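L-Ala-D/L-Glu epimerase, a muconate lactonizing enzyme (Klebsiella pneumoniae subsp. pneumoniae MGH 78578, PDB 3FCP) belongs to the enolase superfamily, pairing an N-terminal capping domain with a TIM-barrel-like domain, and holds a magnesium ion. Local coordinates at residues A90-A93 and R94-A98. Residues are numbered along the deposited sequence; the frame is centred on the assembly and turned at random.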
ATOM      1  N   ALA A  90       9.955 -37.440 -10.167  1.00 22.96           N
ATOM      2  CA  ALA A  90      11.412 -37.494 -10.258  1.00 24.05           C
ATOM      3  C   ALA A  90      11.883 -36.965 -11.614  1.00 23.79           C
ATOM      4  O   ALA A  90      12.848 -36.208 -11.686  1.00 24.64           O
ATOM      5  CB  ALA A  90      11.914 -38.933 -10.054  1.00 24.33           C
ATOM      6  N   LEU A  91      11.200 -37.362 -12.686  1.00 24.81           N
ATOM      7  CA  LEU A  91      11.570 -36.918 -14.032  1.00 25.31           C
ATOM      8  C   LEU A  91      11.384 -35.410 -14.209  1.00 24.53           C
ATOM      9  O   LEU A  91      12.200 -34.743 -14.850  1.00 23.41           O
ATOM     10  CB  LEU A  91      10.746 -37.673 -15.084  1.00 24.65           C
ATOM     11  CG  LEU A  91      11.103 -39.161 -15.249  1.00 25.64           C
ATOM     12  CD1 LEU A  91      10.023 -39.876 -16.042  1.00 25.59           C
ATOM     13  CD2 LEU A  91      12.455 -39.292 -15.939  1.00 26.06           C
ATOM     14  N   THR A  92      10.308 -34.877 -13.641  1.00 24.55           N
ATOM     15  CA  THR A  92      10.027 -33.449 -13.732  1.00 25.54           C
ATOM     16  C   THR A  92      11.099 -32.639 -12.990  1.00 26.16           C
ATOM     17  O   THR A  92      11.582 -31.616 -13.489  1.00 25.09           O
ATOM     18  CB  THR A  92       8.632 -33.139 -13.160  1.00 27.06           C
ATOM     19  OG1 THR A  92       7.641 -33.837 -13.933  1.00 25.44           O
ATOM     20  CG2 THR A  92       8.349 -31.636 -13.197  1.00 24.58           C
ATOM     21  N   ALA A  93      11.480 -33.104 -11.805  1.00 25.76           N
ATOM     22  CA  ALA A  93      12.505 -32.420 -11.017  1.00 25.75           C
ATOM     23  C   ALA A  93      13.839 -32.437 -11.764  1.00 24.78           C
ATOM     24  O   ALA A  93      14.603 -31.469 -11.716  1.00 22.94           O
ATOM     25  CB  ALA A  93      12.658 -33.095  -9.646  1.00 26.08           C
ATOM     26  N   ARG A  94      14.114 -33.541 -12.452  1.00 24.31           N
ATOM     27  CA  ARG A  94      15.350 -33.681 -13.207  1.00 24.37           C
ATOM     28  C   ARG A  94      15.330 -32.741 -14.408  1.00 24.51           C
ATOM     29  O   ARG A  94      16.313 -32.061 -14.698  1.00 24.55           O
ATOM     30  CB  ARG A  94      15.514 -35.129 -13.677  1.00 25.51           C
ATOM     31  CG  ARG A  94      16.811 -35.416 -14.439  1.00 25.16           C
ATOM     32  CD  ARG A  94      16.924 -36.901 -14.766  1.00 24.70           C
ATOM     33  NE  ARG A  94      18.146 -37.229 -15.496  1.00 26.02           N
ATOM     34  CZ  ARG A  94      19.345 -37.385 -14.936  1.00 27.49           C
ATOM     35  NH1 ARG A  94      19.492 -37.244 -13.629  1.00 29.23           N
ATOM     36  NH2 ARG A  94      20.404 -37.680 -15.685  1.00 27.40           N
ATOM     37  N   MET A  95      14.194 -32.708 -15.096  1.00 25.18           N
ATOM     38  CA  MET A  95      14.014 -31.865 -16.270  1.00 26.39           C
ATOM     39  C   MET A  95      14.127 -30.374 -15.927  1.00 27.51           C
ATOM     40  O   MET A  95      14.828 -29.618 -16.603  1.00 28.55           O
ATOM     41  CB  MET A  95      12.639 -32.144 -16.904  1.00 25.20           C
ATOM     42  CG  MET A  95      12.439 -33.584 -17.407  1.00 28.63           C
ATOM     43  SD  MET A  95      10.732 -33.921 -17.965  1.00 27.57           S
ATOM     44  CE  MET A  95      10.770 -32.973 -19.366  1.00 17.36           C
ATOM     45  N   ASN A  96      13.435 -29.949 -14.877  1.00 27.01           N
ATOM     46  CA  ASN A  96      13.466 -28.541 -14.504  1.00 27.27           C
ATOM     47  C   ASN A  96      14.795 -28.141 -13.891  1.00 27.78           C
ATOM     48  O   ASN A  96      15.235 -27.004 -14.041  1.00 26.42           O
ATOM     49  CB  ASN A  96      12.310 -28.216 -13.556  1.00 26.68           C
ATOM     50  CG  ASN A  96      10.965 -28.319 -14.246  1.00 30.05           C
ATOM     51  OD1 ASN A  96      10.861 -28.066 -15.445  1.00 30.21           O
ATOM     52  ND2 ASN A  96       9.931 -28.682 -13.500  1.00 30.12           N
ATOM     53  N   GLY A  97      15.442 -29.084 -13.219  1.00 27.82           N
ATOM     54  CA  GLY A  97      16.726 -28.790 -12.615  1.00 29.40           C
ATOM     55  C   GLY A  97      17.816 -28.584 -13.651  1.00 30.52           C
ATOM     56  O   GLY A  97      18.743 -27.803 -13.435  1.00 30.82           O
ATOM     57  N   ALA A  98      17.701 -29.263 -14.791  1.00 30.29           N
ATOM     58  CA  ALA A  98      18.710 -29.164 -15.843  1.00 29.39           C
ATOM     59  C   ALA A  98      18.328 -28.307 -17.048  1.00 29.43           C
ATOM     60  O   ALA A  98      19.194 -27.909 -17.831  1.00 30.52           O
ATOM     61  CB  ALA A  98      19.081 -30.563 -16.315  1.00 29.79           C
TER
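Residues 90-93 and 94-98 are successive turns of one alpha-helix, 88-98, joined by i to i+4 backbone hydrogen bonds. Arg94 N binds Ala90 O at 3.0 Å. Asn96 N binds Thr92 O at 2.9 Å, nearly straight at the hydrogen. Gly97 N reaches Ala93 O, also at 2.9 Å, but from above the carbonyl plane; small Ala93 lies on the exposed side.

Thr92 and Asn96, one turn apart, run side by side. Thr92 turns CG2 anti to its backbone N, which brings this methyl to 3.4 Å from Asn96 ND2 and sets OG1 beside that N (chi1 -61°), from where it hydrogen-bonds to Leu88 O one turn earlier. Asn96 OD1 accepts a hydrogen bond from Lys106 NZ of helix 103-121. Branched Leu91 and the unbranched thioether chain of Met95, both buried, pack against helices 65-80 and 103-121, both touching Leu80. Arg94, extended from CG to NE with CG anti to the backbone N (chi1 -178°), donates an NE hydrogen bond to Leu79 O near the end of helix 65-80.

The helix is therefore amphipathic: apolar side chains line its inner face in the N-terminal domain, while the polar ends of Thr92, Arg94 and Asn96 find partners beyond these turns, leaving mainly backbone bonds and van der Waals contact between them.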